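Local coordinates for protein chintase (Rhizomucor miehei, PDB 5YUQ) that probably hydrolyses the beta-1,4-linked N-acetylglucosamine chains of chitin, as a family 18 glycoside hydrolase with a tunnel-shaped active site, at residues G36-V50 and N85-L99. Numbering follows the deposited sequence.
Sequences GELSGFTDSQLKSVV and NFVSNLVDVVKEYDL
Asp-43 OD1 is gripped twice: the hydroxyl of Tyr-97 gives it a short bond, OH to OD1 2.5 Å, on the lone pair anti to the other carboxylate oxygen, and a water donates to it as well. The same water donates to Glu-96 OE2, which also takes the salt bridge from Lys-47 NZ at 2.6 Å, so the water links the two carboxylates. Asp-43 OD1 and Glu-96 OE2 lie 5.2 Å apart, and the lysine probably eases the like charges.

The Tyr-97 ring is the centre of the contact. Leu-46, its CG anti to the backbone N (chi1 -176°), lays CD2 over one face in a CH-pi contact, 3.7 Å from the ring centroid. On the same side of the ring, Phe-41 turns an edge toward the tyrosine face, its side chain running against that of Tyr-97, an offset edge-to-face pair with planes 70° apart. The Lys-47 chain, bent at chi2, runs past CD1 and CE1 of the tyrosine on its way to Glu-96. Beyond Tyr-97, Val-50 CG2 meets Leu-99 CD2 where a Schellman motif at Asp-98 turns the chain out of its helix.

At the far end, Asn-89 ND2 donates an almost straight bond (2.8 Å) to Gly-36 O from above the carbonyl plane. Gly-36 O also lies at the edge of the Phe-86 ring, and Leu-38 CD1 touches both Phe-86 CE1 and Leu-90 CD2.

Helices 43-55 and 80-97 thus pack as neighbours on the outside of the family's TIM barrel, their segments inclined at 58°, with Val-50, Leu-90 and Leu-99 reaching strand 59-65 beneath and Leu-46 and Phe-86 touching strand 24-32.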
loop_
_atom_site.group_PDB
_atom_site.type_symbol
_atom_site.label_atom_id
_atom_site.label_comp_id
_atom_site.label_asym_id
_atom_site.label_seq_id
_atom_site.Cartn_x
_atom_site.Cartn_y
_atom_site.Cartn_z
ATOM N N GLY A 36 10.459 13.346 16.705
ATOM C CA GLY A 36 10.278 13.868 15.364
ATOM C C GLY A 36 11.486 13.671 14.473
ATOM O O GLY A 36 11.612 14.317 13.430
ATOM N N GLU A 37 12.384 12.785 14.886
ATOM C CA GLU A 37 13.519 12.437 14.046
ATOM C C GLU A 37 13.087 11.330 13.099
ATOM O O GLU A 37 12.061 10.688 13.315
ATOM C CB GLU A 37 14.711 11.990 14.902
ATOM C CG GLU A 37 15.294 13.107 15.765
ATOM C CD GLU A 37 16.604 12.729 16.421
ATOM O OE1 GLU A 37 16.590 11.892 17.348
ATOM O OE2 GLU A 37 17.653 13.269 16.009
ATOM N N LEU A 38 13.868 11.107 12.049
ATOM C CA LEU A 38 13.547 10.062 11.088
ATOM C C LEU A 38 14.511 8.908 11.309
ATOM O O LEU A 38 15.723 9.072 11.171
ATOM C CB LEU A 38 13.641 10.593 9.657
ATOM C CG LEU A 38 12.573 11.578 9.168
ATOM C CD1 LEU A 38 11.187 11.048 9.475
ATOM C CD2 LEU A 38 12.732 12.966 9.758
ATOM N N SER A 39 13.966 7.747 11.668
ATOM C CA SER A 39 14.782 6.574 11.972
ATOM C C SER A 39 14.305 5.352 11.195
ATOM O O SER A 39 13.398 5.448 10.366
ATOM C CB SER A 39 14.725 6.270 13.472
ATOM O OG SER A 39 13.457 5.741 13.832
ATOM N N GLY A 40 14.922 4.204 11.462
ATOM C CA GLY A 40 14.459 2.948 10.906
ATOM C C GLY A 40 14.842 2.622 9.475
ATOM O O GLY A 40 14.320 1.660 8.907
ATOM N N PHE A 41 15.739 3.412 8.885
ATOM C CA PHE A 41 16.244 3.089 7.557
ATOM C C PHE A 41 17.762 3.114 7.540
ATOM O O PHE A 41 18.398 3.611 8.473
ATOM C CB PHE A 41 15.667 4.024 6.493
ATOM C CG PHE A 41 16.140 5.439 6.601
ATOM C CD1 PHE A 41 15.532 6.326 7.481
ATOM C CD2 PHE A 41 17.190 5.889 5.813
ATOM C CE1 PHE A 41 15.971 7.639 7.572
ATOM C CE2 PHE A 41 17.629 7.195 5.899
ATOM C CZ PHE A 41 17.023 8.073 6.776
ATOM N N THR A 42 18.331 2.576 6.472
ATOM C CA THR A 42 19.770 2.389 6.376
ATOM C C THR A 42 20.363 3.483 5.508
ATOM O O THR A 42 20.112 3.533 4.303
ATOM C CB THR A 42 20.073 1.004 5.792
ATOM O OG1 THR A 42 19.383 0.008 6.562
ATOM C CG2 THR A 42 21.575 0.707 5.821
ATOM N N ASP A 43 21.145 4.354 6.142
ATOM C CA ASP A 43 21.795 5.481 5.478
ATOM C C ASP A 43 22.472 5.116 4.163
ATOM O O ASP A 43 22.205 5.728 3.131
ATOM C CB ASP A 43 22.825 6.113 6.420
ATOM C CG ASP A 43 23.633 7.207 5.745
ATOM O OD1 ASP A 43 23.049 8.261 5.416
ATOM O OD2 ASP A 43 24.849 7.016 5.526
ATOM N N SER A 44 23.344 4.111 4.198
ATOM C CA SER A 44 24.141 3.779 3.024
ATOM C C SER A 44 23.285 3.213 1.905
ATOM O O SER A 44 23.578 3.417 0.731
ATOM C CB SER A 44 25.243 2.793 3.391
ATOM O OG SER A 44 24.703 1.607 3.955
ATOM N N GLN A 45 22.228 2.489 2.268
ATOM C CA GLN A 45 21.332 1.957 1.246
ATOM C C GLN A 45 20.586 3.077 0.537
ATOM O O GLN A 45 20.499 3.083 -0.687
ATOM C CB GLN A 45 20.336 0.966 1.855
ATOM C CG GLN A 45 20.981 -0.340 2.263
ATOM C CD GLN A 45 20.002 -1.308 2.890
ATOM O OE1 GLN A 45 20.398 -2.340 3.420
ATOM N NE2 GLN A 45 18.719 -0.986 2.827
ATOM N N LEU A 46 20.034 4.018 1.301
ATOM C CA LEU A 46 19.307 5.117 0.680
ATOM C C LEU A 46 20.227 5.923 -0.225
ATOM O O LEU A 46 19.858 6.248 -1.347
ATOM C CB LEU A 46 18.648 6.016 1.727
ATOM C CG LEU A 46 17.779 7.156 1.169
ATOM C CD1 LEU A 46 16.760 6.606 0.181
ATOM C CD2 LEU A 46 17.076 7.900 2.295
ATOM N N LYS A 47 21.433 6.228 0.242
ATOM C CA LYS A 47 22.368 6.979 -0.593
ATOM C C LYS A 47 22.750 6.211 -1.853
ATOM O O LYS A 47 22.831 6.792 -2.931
ATOM C CB LYS A 47 23.613 7.392 0.201
ATOM C CG LYS A 47 23.272 8.332 1.342
ATOM C CD LYS A 47 24.353 9.337 1.651
ATOM C CE LYS A 47 23.806 10.411 2.592
ATOM N NZ LYS A 47 24.889 11.211 3.224
ATOM N N SER A 48 22.972 4.908 -1.719
ATOM C CA SER A 48 23.277 4.083 -2.877
ATOM C C SER A 48 22.143 4.106 -3.896
ATOM O O SER A 48 22.374 4.306 -5.084
ATOM C CB SER A 48 23.582 2.645 -2.459
ATOM O OG SER A 48 23.442 1.781 -3.571
ATOM N N VAL A 49 20.912 3.922 -3.426
ATOM C CA VAL A 49 19.775 3.844 -4.337
ATOM C C VAL A 49 19.454 5.190 -4.973
ATOM O O VAL A 49 19.102 5.247 -6.149
ATOM C CB VAL A 49 18.519 3.242 -3.644
ATOM C CG1 VAL A 49 17.335 3.211 -4.612
ATOM C CG2 VAL A 49 18.832 1.837 -3.161
ATOM N N VAL A 50 19.597 6.277 -4.214
ATOM C CA VAL A 50 19.405 7.611 -4.783
ATOM C C VAL A 50 20.405 7.866 -5.908
ATOM O O VAL A 50 20.048 8.352 -6.981
ATOM C CB VAL A 50 19.520 8.729 -3.723
ATOM C CG1 VAL A 50 19.540 10.092 -4.395
ATOM C CG2 VAL A 50 18.351 8.655 -2.749
ATOM N N ASN A 85 9.559 21.135 14.473
ATOM C CA ASN A 85 10.782 20.348 14.526
ATOM C C ASN A 85 10.737 19.183 13.537
ATOM O O ASN A 85 11.721 18.895 12.855
ATOM C CB ASN A 85 11.036 19.848 15.949
ATOM C CG ASN A 85 12.325 19.057 16.062
ATOM O OD1 ASN A 85 13.418 19.610 15.914
ATOM N ND2 ASN A 85 12.205 17.761 16.310
ATOM N N PHE A 86 9.583 18.534 13.448
ATOM C CA PHE A 86 9.384 17.437 12.508
ATOM C C PHE A 86 9.528 17.940 11.062
ATOM O O PHE A 86 10.219 17.322 10.249
ATOM C CB PHE A 86 8.017 16.799 12.768
ATOM C CG PHE A 86 7.742 15.572 11.956
ATOM C CD1 PHE A 86 8.699 14.567 11.813
ATOM C CD2 PHE A 86 6.508 15.407 11.352
ATOM C CE1 PHE A 86 8.420 13.421 11.068
ATOM C CE2 PHE A 86 6.220 14.278 10.610
ATOM C CZ PHE A 86 7.178 13.279 10.461
ATOM N N VAL A 87 8.900 19.071 10.751
ATOM C CA VAL A 87 9.041 19.685 9.433
ATOM C C VAL A 87 10.506 19.966 9.109
ATOM O O VAL A 87 10.977 19.656 8.016
ATOM C CB VAL A 87 8.215 20.990 9.311
ATOM C CG1 VAL A 87 8.609 21.756 8.059
ATOM C CG2 VAL A 87 6.737 20.681 9.274
ATOM N N SER A 88 11.222 20.541 10.068
ATOM C CA SER A 88 12.628 20.872 9.887
ATOM C C SER A 88 13.430 19.608 9.596
ATOM O O SER A 88 14.296 19.589 8.715
ATOM C CB SER A 88 13.164 21.575 11.143
ATOM O OG SER A 88 14.520 21.961 10.974
ATOM N N ASN A 89 13.127 18.541 10.321
ATOM C CA ASN A 89 13.841 17.288 10.126
ATOM C C ASN A 89 13.536 16.652 8.778
ATOM O O ASN A 89 14.412 16.046 8.160
ATOM C CB ASN A 89 13.534 16.312 11.259
ATOM C CG ASN A 89 14.214 16.694 12.556
ATOM O OD1 ASN A 89 15.122 17.531 12.575
ATOM N ND2 ASN A 89 13.791 16.069 13.650
ATOM N N LEU A 90 12.299 16.798 8.315
ATOM C CA LEU A 90 11.914 16.278 7.005
ATOM C C LEU A 90 12.602 17.048 5.882
ATOM O O LEU A 90 13.036 16.463 4.894
ATOM C CB LEU A 90 10.396 16.317 6.826
ATOM C CG LEU A 90 9.613 15.293 7.647
ATOM C CD1 LEU A 90 8.139 15.660 7.668
ATOM C CD2 LEU A 90 9.803 13.891 7.075
ATOM N N VAL A 91 12.693 18.363 6.026
ATOM C CA VAL A 91 13.395 19.170 5.040
ATOM C C VAL A 91 14.870 18.787 5.021
ATOM O O VAL A 91 15.484 18.697 3.955
ATOM C CB VAL A 91 13.213 20.671 5.331
ATOM C CG1 VAL A 91 14.109 21.507 4.426
ATOM C CG2 VAL A 91 11.747 21.064 5.165
ATOM N N ASP A 92 15.430 18.534 6.201
ATOM C CA ASP A 92 16.839 18.163 6.288
ATOM C C ASP A 92 17.114 16.839 5.587
ATOM O O ASP A 92 18.126 16.706 4.907
ATOM C CB ASP A 92 17.301 18.070 7.742
ATOM C CG ASP A 92 17.454 19.421 8.398
ATOM O OD1 ASP A 92 17.447 20.449 7.684
ATOM O OD2 ASP A 92 17.596 19.450 9.639
ATOM N N VAL A 93 16.191 15.929 5.740
ATOM C CA VAL A 93 16.369 14.621 5.111
ATOM C C VAL A 93 16.361 14.708 3.597
ATOM O O VAL A 93 17.089 14.060 2.930
ATOM C CB VAL A 93 15.340 13.576 5.610
ATOM C CG1 VAL A 93 13.999 13.751 4.955
ATOM C CG2 VAL A 93 15.848 12.204 5.261
ATOM N N VAL A 94 15.484 15.548 3.076
ATOM C CA VAL A 94 15.413 15.768 1.640
ATOM C C VAL A 94 16.739 16.305 1.125
ATOM O O VAL A 94 17.275 15.800 0.137
ATOM C CB VAL A 94 14.267 16.723 1.255
ATOM C CG1 VAL A 94 14.385 17.097 -0.217
ATOM C CG2 VAL A 94 12.940 16.037 1.520
ATOM N N LYS A 95 17.291 17.297 1.820
ATOM C CA LYS A 95 18.589 17.854 1.435
ATOM C C LYS A 95 19.724 16.858 1.625
ATOM O O LYS A 95 20.592 16.724 0.762
ATOM C CB LYS A 95 18.894 19.128 2.239
ATOM C CG LYS A 95 17.947 20.287 2.006
ATOM C CD LYS A 95 18.179 21.358 3.069
ATOM C CE LYS A 95 17.297 22.579 2.861
ATOM N NZ LYS A 95 17.471 23.573 3.962
ATOM N N GLU A 96 19.719 16.151 2.751
ATOM C CA GLU A 96 20.806 15.214 3.050
ATOM C C GLU A 96 20.902 14.099 2.017
ATOM O O GLU A 96 22.002 13.682 1.629
ATOM C CB GLU A 96 20.642 14.614 4.454
ATOM C CG GLU A 96 21.667 13.527 4.797
ATOM C CD GLU A 96 23.099 14.044 4.835
ATOM O OE1 GLU A 96 23.300 15.240 5.137
ATOM O OE2 GLU A 96 24.030 13.253 4.566
ATOM N N TYR A 97 19.753 13.625 1.553
ATOM C CA TYR A 97 19.733 12.469 0.659
ATOM C C TYR A 97 19.418 12.834 -0.783
ATOM O O TYR A 97 19.290 11.953 -1.629
ATOM C CB TYR A 97 18.769 11.398 1.178
ATOM C CG TYR A 97 19.260 10.746 2.442
ATOM C CD1 TYR A 97 20.110 9.646 2.387
ATOM C CD2 TYR A 97 18.896 11.236 3.688
ATOM C CE1 TYR A 97 20.576 9.049 3.539
ATOM C CE2 TYR A 97 19.353 10.645 4.844
ATOM C CZ TYR A 97 20.201 9.553 4.759
ATOM O OH TYR A 97 20.662 8.969 5.914
ATOM N N ASP A 98 19.307 14.134 -1.050
ATOM C CA ASP A 98 19.049 14.645 -2.393
ATOM C C ASP A 98 17.791 14.007 -2.961
ATOM O O ASP A 98 17.754 13.593 -4.114
ATOM C CB ASP A 98 20.254 14.383 -3.308
ATOM C CG ASP A 98 20.204 15.184 -4.585
ATOM O OD1 ASP A 98 19.600 16.272 -4.594
ATOM O OD2 ASP A 98 20.783 14.728 -5.592
ATOM N N LEU A 99 16.743 13.949 -2.145
ATOM C CA LEU A 99 15.527 13.269 -2.556
ATOM C C LEU A 99 14.705 14.145 -3.485
ATOM O O LEU A 99 14.727 15.372 -3.382
ATOM C CB LEU A 99 14.694 12.896 -1.327
ATOM C CG LEU A 99 15.365 11.962 -0.323
ATOM C CD1 LEU A 99 14.540 11.906 0.964
ATOM C CD2 LEU A 99 15.515 10.582 -0.922
HETATM O O HOH W 1 23.840 10.864 6.079
#